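Local atomic coordinates of guanidinopropionase (Pseudomonas aeruginosa, PDB entry 3NIQ), a protein that catalyses the manganese-dependent hydrolysis of 3-guanidinopropanoate to beta-alanine and urea, as a homohexamer of the arginase family. Residues Lys70-His73 against Val74-Ile77; Leu177-Pro180 against Leu181-Val184; Gly259-Ser262 against Leu263-Gln266; Pro288-Val291 against Gly292-Ala296. All coordinates share one frame; numbering follows the deposited sequence.

In the fold
From the N terminus, contact 1 (70-77) closes a loop between helices 57-64 and 79-82 and lies against helices 262-270 and 294-317. Contact 2 (177-184) turns the chain from the short strand 178-179 into strand 183-188 of the eight-stranded parallel sheet. Contact 3 (259-266) starts helix 262-270 after the loop that leaves strand 235-240, and contact 4 (288-296) starts helix 294-317 after strand 277-283. The four follow in series; none nests or crosses. Contacts 2 and 4 lie on opposite sides of the chain's centre, about 32 Å between centres. Contacts 1, 3 and 4 reach neighbouring subunits, while no other chain touches contact 2.

Contact 1: residues Lys70-His73 against Val74-Ile77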
loop_
_atom_site.group_PDB
_atom_site.type_symbol
_atom_site.label_atom_id
_atom_site.label_comp_id
_atom_site.label_asym_id
_atom_site.label_seq_id
_atom_site.Cartn_x
_atom_site.Cartn_y
_atom_site.Cartn_z
ATOM N N LYS A 70 -4.931 1.501 -30.376
ATOM C CA LYS A 70 -5.567 0.770 -31.467
ATOM C C LYS A 70 -4.626 -0.064 -32.326
ATOM O O LYS A 70 -5.064 -0.990 -33.013
ATOM C CB LYS A 70 -6.361 1.733 -32.355
ATOM C CG LYS A 70 -7.590 2.338 -31.666
ATOM C CD LYS A 70 -8.542 3.042 -32.645
ATOM C CE LYS A 70 -7.927 4.277 -33.289
ATOM N NZ LYS A 70 -9.008 5.216 -33.752
ATOM N N VAL A 71 -3.341 0.258 -32.311
ATOM C CA VAL A 71 -2.423 -0.361 -33.261
ATOM C C VAL A 71 -1.131 -0.835 -32.601
ATOM O O VAL A 71 -0.520 -0.109 -31.816
ATOM C CB VAL A 71 -2.107 0.594 -34.453
ATOM C CG1 VAL A 71 -1.097 -0.034 -35.408
ATOM C CG2 VAL A 71 -3.393 0.971 -35.200
ATOM N N HIS A 72 -0.723 -2.055 -32.943
ATOM C CA HIS A 72 0.515 -2.607 -32.440
ATOM C C HIS A 72 1.720 -1.914 -33.077
ATOM O O HIS A 72 1.769 -1.770 -34.299
ATOM C CB HIS A 72 0.555 -4.118 -32.696
ATOM C CG HIS A 72 1.546 -4.826 -31.841
ATOM N ND1 HIS A 72 2.905 -4.670 -32.001
ATOM C CD2 HIS A 72 1.379 -5.665 -30.791
ATOM C CE1 HIS A 72 3.535 -5.399 -31.095
ATOM N NE2 HIS A 72 2.631 -6.005 -30.342
ATOM N N HIS A 73 2.702 -1.495 -32.271
ATOM C CA HIS A 73 3.737 -0.577 -32.790
ATOM C C HIS A 73 4.827 -1.315 -33.556
ATOM O O HIS A 73 5.582 -0.705 -34.308
ATOM C CB HIS A 73 4.328 0.358 -31.703
ATOM C CG HIS A 73 5.409 -0.264 -30.866
ATOM N ND1 HIS A 73 5.143 -1.130 -29.827
ATOM C CD2 HIS A 73 6.758 -0.126 -30.902
ATOM C CE1 HIS A 73 6.277 -1.515 -29.270
ATOM N NE2 HIS A 73 7.274 -0.920 -29.902
ATOM N N VAL A 74 4.910 -2.627 -33.372
ATOM C CA VAL A 74 5.910 -3.396 -34.093
ATOM C C VAL A 74 5.269 -4.011 -35.331
ATOM O O VAL A 74 5.701 -3.761 -36.449
ATOM C CB VAL A 74 6.522 -4.491 -33.199
ATOM C CG1 VAL A 74 7.614 -5.274 -33.948
ATOM C CG2 VAL A 74 7.045 -3.867 -31.885
ATOM N N SER A 75 4.233 -4.812 -35.118
ATOM C CA SER A 75 3.601 -5.547 -36.201
ATOM C C SER A 75 2.690 -4.648 -37.050
ATOM O O SER A 75 2.418 -4.942 -38.207
ATOM C CB SER A 75 2.825 -6.727 -35.625
ATOM O OG SER A 75 1.690 -6.287 -34.898
ATOM N N ARG A 76 2.236 -3.549 -36.460
ATOM C CA ARG A 76 1.309 -2.619 -37.108
ATOM C C ARG A 76 -0.046 -3.278 -37.392
ATOM O O ARG A 76 -0.855 -2.764 -38.158
ATOM C CB ARG A 76 1.951 -1.987 -38.357
ATOM C CG ARG A 76 3.194 -1.152 -38.021
ATOM C CD ARG A 76 3.950 -0.742 -39.274
ATOM N NE ARG A 76 5.072 0.163 -38.989
ATOM C CZ ARG A 76 5.014 1.495 -39.043
ATOM N NH1 ARG A 76 3.881 2.117 -39.364
ATOM N NH2 ARG A 76 6.096 2.214 -38.774
ATOM N N ILE A 77 -0.296 -4.415 -36.744
ATOM C CA ILE A 77 -1.633 -4.999 -36.741
ATOM C C ILE A 77 -2.605 -4.034 -36.073
ATOM O O ILE A 77 -2.309 -3.466 -35.018
ATOM C CB ILE A 77 -1.665 -6.362 -36.031
ATOM C CG1 ILE A 77 -0.726 -7.343 -36.758
ATOM C CG2 ILE A 77 -3.112 -6.893 -35.956
ATOM C CD1 ILE A 77 -0.388 -8.650 -35.996
#
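The imidazole rings of H72 and H73 both meet V74, in different ways. One face of the H73 ring carries V74 CG2, a CH-pi contact 3.6 Å from the ring centroid and 15° off the normal, displaced toward the rim. The H72 ring instead offers an edge: the backbone N-H of V74 reaches ND1 almost within the ring plane, with V74 N 3.2 Å from H72 ND1, and V74 CA lies at the same edge. A weak second bond to ND1 comes from S75 N. Turning CG of H72 anti to its own backbone N (chi1 -161°) carries the ring over the turn, where CB packs on the hydroxyl of S75, 3.3 Å from H72 CB to S75 OG.

The backbone closes the loop. H72 N donates to I77 O at 3.0 Å, a nearly straight bond (170°), while the return bond from R76 N to H72 O is weak. R76 takes a positive phi in this reversal. S75 OG accepts from I77 N at 3.3 Å, an ST turn that ties the far limb to itself.

Outside the loop, H72 NE2 is bonded to E305 of helix 294-317, and H73 NE2 to E212 of the second subunit. With ND1 accepting from main-chain N-H groups, a neutral H72 would probably carry its proton on NE2, which suits the bond to the carboxylate of E305. One histidine thus fixes the turn to its own chain, and H73 joins it to the second subunit.

Contact 2: residues Leu177-Pro180 against Leu181-Val184; sequences LLDP and LRTV
L181, first in the second segment, gives its backbone N-H to the D179 carboxylate, with L181 N 3.1 Å from D179 OD1. The donor stands above the carboxylate plane. D179 CG lies anti to the backbone N (chi1 176°), which swings the carboxylate forward over the turn, and L181 CB lies near the same oxygen, D179 OD1.

R182 follows, its N-H donating to D179 O at 3.0 Å and closing the first of two overlapping type I turns. Its side chain passes D179 at about a right angle: R182 CG approaches D179 OD2 to 3.6 Å, and the salt bridge from R182 NE to D179 OD2 is long at 3.7 Å, the two planes being 77° apart. The guanidinium is held more firmly by the carbonyls of P234 and V230.

T183 completes the second turn, T183 N donating to P180 O at 3.2 Å. Its hydroxyl donates to D179 O, with T183 OG1 2.8 Å away, and packs against a methyl of L178, whose CD1 is 3.2 Å from T183 OG1. The corner leads into strand 183-188.

D179 is the hub of this corner. Its main-chain oxygen is gripped from opposite faces of the carbonyl plane by R182 N and T183 OG1, so the buried hydroxyl of T183 is satisfied locally, and the D179 carboxylate probably gains some electrostatic support from R182 without a close ion pair.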
loop_
_atom_site.group_PDB
_atom_site.type_symbol
_atom_site.label_atom_id
_atom_site.label_comp_id
_atom_site.label_asym_id
_atom_site.label_seq_id
_atom_site.Cartn_x
_atom_site.Cartn_y
_atom_site.Cartn_z
ATOM N N LEU A 177 -8.245 -33.663 -25.095
ATOM C CA LEU A 177 -8.512 -32.310 -25.596
ATOM C C LEU A 177 -7.251 -31.589 -26.009
ATOM O O LEU A 177 -7.281 -30.676 -26.835
ATOM C CB LEU A 177 -9.212 -31.476 -24.515
ATOM C CG LEU A 177 -10.435 -32.122 -23.858
ATOM C CD1 LEU A 177 -10.743 -31.415 -22.533
ATOM C CD2 LEU A 177 -11.660 -32.084 -24.813
ATOM N N LEU A 178 -6.152 -31.971 -25.374
ATOM C CA LEU A 178 -4.868 -31.373 -25.600
ATOM C C LEU A 178 -3.915 -32.459 -26.088
ATOM O O LEU A 178 -3.756 -33.490 -25.435
ATOM C CB LEU A 178 -4.331 -30.758 -24.303
ATOM C CG LEU A 178 -2.887 -30.218 -24.284
ATOM C CD1 LEU A 178 -2.718 -29.085 -25.281
ATOM C CD2 LEU A 178 -2.454 -29.787 -22.863
ATOM N N ASP A 179 -3.279 -32.197 -27.225
ATOM C CA ASP A 179 -2.296 -33.111 -27.801
ATOM C C ASP A 179 -0.922 -32.857 -27.140
ATOM O O ASP A 179 -0.275 -31.852 -27.398
ATOM C CB ASP A 179 -2.258 -32.924 -29.333
ATOM C CG ASP A 179 -1.176 -33.772 -30.018
ATOM O OD1 ASP A 179 -0.475 -34.541 -29.335
ATOM O OD2 ASP A 179 -1.010 -33.635 -31.242
ATOM N N PRO A 180 -0.461 -33.789 -26.294
ATOM C CA PRO A 180 0.779 -33.533 -25.559
ATOM C C PRO A 180 2.041 -33.369 -26.436
ATOM O O PRO A 180 2.956 -32.653 -26.036
ATOM C CB PRO A 180 0.889 -34.745 -24.611
ATOM C CG PRO A 180 0.100 -35.799 -25.249
ATOM C CD PRO A 180 -1.026 -35.117 -25.987
ATOM N N LEU A 181 2.089 -33.988 -27.619
ATOM C CA LEU A 181 3.257 -33.789 -28.516
ATOM C C LEU A 181 3.283 -32.422 -29.154
ATOM O O LEU A 181 4.314 -32.002 -29.659
ATOM C CB LEU A 181 3.313 -34.840 -29.641
ATOM C CG LEU A 181 4.346 -35.954 -29.453
ATOM C CD1 LEU A 181 3.896 -36.884 -28.328
ATOM C CD2 LEU A 181 4.523 -36.729 -30.747
ATOM N N ARG A 182 2.142 -31.736 -29.182
ATOM C CA ARG A 182 2.137 -30.373 -29.655
ATOM C C ARG A 182 1.964 -29.393 -28.481
ATOM O O ARG A 182 1.386 -28.331 -28.630
ATOM C CB ARG A 182 1.068 -30.177 -30.738
ATOM C CG ARG A 182 1.364 -31.021 -31.990
ATOM C CD ARG A 182 0.626 -30.524 -33.237
ATOM N NE ARG A 182 -0.795 -30.350 -32.995
ATOM C CZ ARG A 182 -1.386 -29.163 -32.841
ATOM N NH1 ARG A 182 -0.692 -28.007 -32.882
ATOM N NH2 ARG A 182 -2.675 -29.140 -32.630
ATOM N N THR A 183 2.483 -29.771 -27.318
ATOM C CA THR A 183 2.444 -28.903 -26.141
ATOM C C THR A 183 3.853 -28.538 -25.718
ATOM O O THR A 183 4.730 -29.394 -25.573
ATOM C CB THR A 183 1.680 -29.581 -24.994
ATOM O OG1 THR A 183 0.353 -29.900 -25.451
ATOM C CG2 THR A 183 1.598 -28.675 -23.756
ATOM N N VAL A 184 4.070 -27.248 -25.533
ATOM C CA VAL A 184 5.356 -26.771 -25.055
ATOM C C VAL A 184 5.110 -25.778 -23.908
ATOM O O VAL A 184 4.250 -24.881 -24.017
ATOM C CB VAL A 184 6.238 -26.204 -26.194
ATOM C CG1 VAL A 184 5.530 -25.080 -26.951
ATOM C CG2 VAL A 184 7.638 -25.727 -25.634
#

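Contact 3: residues Gly259-Ser262 against Leu263-Gln266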
loop_
_atom_site.group_PDB
_atom_site.type_symbol
_atom_site.label_atom_id
_atom_site.label_comp_id
_atom_site.label_asym_id
_atom_site.label_seq_id
_atom_site.Cartn_x
_atom_site.Cartn_y
_atom_site.Cartn_z
ATOM N N GLY A 259 12.026 -14.983 -12.478
ATOM C CA GLY A 259 11.197 -15.303 -13.657
ATOM C C GLY A 259 11.468 -14.479 -14.897
ATOM O O GLY A 259 12.460 -13.782 -15.001
ATOM N N MET A 260 10.559 -14.593 -15.853
ATOM C CA MET A 260 10.647 -13.930 -17.126
ATOM C C MET A 260 10.435 -12.437 -16.940
ATOM O O MET A 260 9.741 -12.024 -16.016
ATOM C CB MET A 260 9.549 -14.530 -18.019
ATOM C CG MET A 260 9.609 -14.184 -19.479
ATOM S SD MET A 260 8.457 -15.236 -20.409
ATOM C CE MET A 260 9.231 -16.846 -20.337
ATOM N N THR A 261 11.006 -11.612 -17.812
ATOM C CA THR A 261 10.657 -10.184 -17.764
ATOM C C THR A 261 9.437 -9.916 -18.662
ATOM O O THR A 261 9.154 -10.708 -19.551
ATOM C CB THR A 261 11.830 -9.280 -18.173
ATOM O OG1 THR A 261 12.070 -9.411 -19.570
ATOM C CG2 THR A 261 13.149 -9.611 -17.397
ATOM N N SER A 262 8.725 -8.808 -18.438
ATOM C CA SER A 262 7.600 -8.435 -19.308
ATOM C C SER A 262 8.128 -8.302 -20.735
ATOM O O SER A 262 7.510 -8.743 -21.708
ATOM C CB SER A 262 7.002 -7.089 -18.867
ATOM O OG SER A 262 6.300 -7.217 -17.651
ATOM N N LEU A 263 9.296 -7.702 -20.860
ATOM C CA LEU A 263 9.907 -7.554 -22.180
ATOM C C LEU A 263 10.104 -8.914 -22.901
ATOM O O LEU A 263 9.745 -9.072 -24.068
ATOM C CB LEU A 263 11.242 -6.822 -22.032
ATOM C CG LEU A 263 12.134 -6.875 -23.265
ATOM C CD1 LEU A 263 11.567 -5.987 -24.368
ATOM C CD2 LEU A 263 13.554 -6.452 -22.888
ATOM N N GLN A 264 10.673 -9.885 -22.195
ATOM C CA GLN A 264 10.830 -11.235 -22.747
ATOM C C GLN A 264 9.487 -11.872 -23.141
ATOM O O GLN A 264 9.386 -12.502 -24.193
ATOM C CB GLN A 264 11.579 -12.126 -21.762
ATOM C CG GLN A 264 13.076 -11.875 -21.730
ATOM C CD GLN A 264 13.723 -12.526 -20.541
ATOM O OE1 GLN A 264 13.066 -12.836 -19.530
ATOM N NE2 GLN A 264 15.024 -12.754 -20.648
ATOM N N ALA A 265 8.463 -11.693 -22.307
ATOM C CA ALA A 265 7.121 -12.230 -22.609
ATOM C C ALA A 265 6.516 -11.630 -23.880
ATOM O O ALA A 265 5.915 -12.343 -24.693
ATOM C CB ALA A 265 6.169 -12.052 -21.413
ATOM N N GLN A 266 6.688 -10.326 -24.063
ATOM C CA GLN A 266 6.207 -9.656 -25.269
ATOM C C GLN A 266 6.945 -10.188 -26.495
ATOM O O GLN A 266 6.333 -10.462 -27.524
ATOM C CB GLN A 266 6.389 -8.139 -25.164
ATOM C CG GLN A 266 5.379 -7.430 -24.250
ATOM C CD GLN A 266 5.655 -5.939 -24.153
ATOM O OE1 GLN A 266 6.746 -5.532 -23.775
ATOM N NE2 GLN A 266 4.657 -5.118 -24.487
HETATM O O HOH W 1 14.357 -13.588 -17.086
#
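A capping box opens helix 262-270, formed by T261 at the N-cap position and Q264 three residues on. The T261 hydroxyl accepts from the helix N-H, with Q264 N 3.0 Å from T261 OG1 and a nearly straight approach of 167°. In return the Q264 side chain reaches back, and its OE1 accepts from T261 N at 2.9 Å, the donor tilted 28° from the plane of the amide carbonyl. T261 OG1 sits between the backbone N and the carbonyl carbon (chi1 71°), which turns the oxygen inward to the helix start, while the extended chain of Q264 crosses it obliquely, Q264 CG lying 3.4 Å from T261 OG1.

A water adds a further tie, donating both to G259 O and to Q264 OE1, so this amide oxygen accepts two bonds and links the incoming loop to the helix. Beyond the cap, regular helical bonding takes over, A265 N donating to T261 O and Q266 N to S262 O. M260 packs beside the box: its CG lies 3.7 Å from Q264 CB, and its sulfur SD 4.0 Å from A265 CB.

M260 and Q264 rest on F214 of helix 211-230, and M260 also bonds through its backbone to V243 and D245, in the loop after strand 235-240 that carries the manganese ligand D242. On another side S262 and Q266 lie against helix 294-317, where Q266 NE2 is bonded to E305, and L263 packs on V215 of the second subunit.

Contact 4: residues Pro288-Val291 against Gly292-Ala296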
loop_
_atom_site.group_PDB
_atom_site.type_symbol
_atom_site.label_atom_id
_atom_site.label_comp_id
_atom_site.label_asym_id
_atom_site.label_seq_id
_atom_site.Cartn_x
_atom_site.Cartn_y
_atom_site.Cartn_z
ATOM N N PRO A 288 -6.083 -8.736 -5.241
ATOM C CA PRO A 288 -5.764 -8.526 -3.821
ATOM C C PRO A 288 -4.265 -8.599 -3.509
ATOM O O PRO A 288 -3.841 -8.101 -2.482
ATOM C CB PRO A 288 -6.510 -9.670 -3.117
ATOM C CG PRO A 288 -7.620 -10.017 -4.033
ATOM C CD PRO A 288 -7.012 -9.874 -5.415
ATOM N N PHE A 289 -3.465 -9.212 -4.378
ATOM C CA PHE A 289 -2.022 -9.222 -4.147
ATOM C C PHE A 289 -1.281 -8.317 -5.103
ATOM O O PHE A 289 -0.042 -8.345 -5.163
ATOM C CB PHE A 289 -1.492 -10.659 -4.199
ATOM C CG PHE A 289 -2.103 -11.536 -3.146
ATOM C CD1 PHE A 289 -1.585 -11.556 -1.860
ATOM C CD2 PHE A 289 -3.259 -12.269 -3.420
ATOM C CE1 PHE A 289 -2.178 -12.351 -0.877
ATOM C CE2 PHE A 289 -3.853 -13.055 -2.449
ATOM C CZ PHE A 289 -3.314 -13.104 -1.194
ATOM N N ASP A 290 -2.029 -7.520 -5.858
ATOM C CA ASP A 290 -1.420 -6.664 -6.893
ATOM C C ASP A 290 -0.971 -5.346 -6.274
ATOM O O ASP A 290 -1.410 -4.987 -5.171
ATOM C CB ASP A 290 -2.402 -6.444 -8.037
ATOM C CG ASP A 290 -1.737 -5.943 -9.327
ATOM O OD1 ASP A 290 -0.497 -5.895 -9.424
ATOM O OD2 ASP A 290 -2.480 -5.551 -10.257
ATOM N N VAL A 291 -0.106 -4.621 -6.983
ATOM C CA VAL A 291 0.427 -3.360 -6.466
ATOM C C VAL A 291 0.134 -2.250 -7.461
ATOM O O VAL A 291 0.733 -2.211 -8.546
ATOM C CB VAL A 291 1.957 -3.449 -6.229
ATOM C CG1 VAL A 291 2.493 -2.126 -5.732
ATOM C CG2 VAL A 291 2.293 -4.581 -5.236
ATOM N N GLY A 292 -0.790 -1.364 -7.094
ATOM C CA GLY A 292 -1.209 -0.254 -7.964
ATOM C C GLY A 292 -1.604 -0.731 -9.353
ATOM O O GLY A 292 -1.314 -0.068 -10.350
ATOM N N GLY A 293 -2.241 -1.903 -9.421
ATOM C CA GLY A 293 -2.691 -2.471 -10.693
ATOM C C GLY A 293 -1.591 -2.870 -11.683
ATOM O O GLY A 293 -1.864 -3.003 -12.865
ATOM N N ALA A 294 -0.359 -3.055 -11.213
ATOM C CA ALA A 294 0.761 -3.427 -12.097
ATOM C C ALA A 294 0.464 -4.672 -12.919
ATOM O O ALA A 294 0.727 -4.704 -14.125
ATOM C CB ALA A 294 2.087 -3.641 -11.285
ATOM N N THR A 295 -0.084 -5.694 -12.261
ATOM C CA THR A 295 -0.270 -7.018 -12.868
ATOM C C THR A 295 -1.487 -6.991 -13.802
ATOM O O THR A 295 -1.504 -7.633 -14.878
ATOM C CB THR A 295 -0.413 -8.119 -11.767
ATOM O OG1 THR A 295 0.620 -7.953 -10.771
ATOM C CG2 THR A 295 -0.277 -9.545 -12.356
ATOM N N ALA A 296 -2.509 -6.256 -13.380
ATOM C CA ALA A 296 -3.657 -5.948 -14.239
ATOM C C ALA A 296 -3.212 -5.331 -15.568
ATOM O O ALA A 296 -3.698 -5.724 -16.640
ATOM C CB ALA A 296 -4.630 -5.005 -13.511
#
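D290 and T295 meet at the start of helix 294-317, where the D290 carboxylate binds the N-H groups of T295 and A296 in the first turn although G293, not D290, holds the N-cap position. This is the tight part of the contact. D290 OD1 accepts from T295 N at 2.9 Å, on the syn side and 19° out of the carboxylate plane, and from the hydroxyl of T295, which stands well above that plane. V291 N makes a third bond to the same oxygen. The other oxygen, D290 OD2, takes A296 N at 3.2 Å in a nearly straight bond (168°) and a weak bond from T295 N; G293 CA also presses on it, 3.1 Å from D290 OD2. With chi1 at -162°, the carboxylate of D290 is carried out beside the helix start; there the aligned peptide N-H groups probably stabilise its negative charge.

The looser side is the outer part of the turn, at G292. A type I' turn from V291 to A294 is closed by A294 N donating to V291 O at 3.0 Å, and its two corners, G292 and G293, both have positive phi. G292 is exposed. The CB of V291 points away from residues 292-296, and its side chain packs on V291 of the second and fourth subunits.

T295 is buried among A249 and P250, and the side chain of A296 touches helix 57-64. The T295 hydroxyl is also bonded to the backbone N of G251, besides its short bond of 2.7 Å from T295 OG1 to D290 OD1.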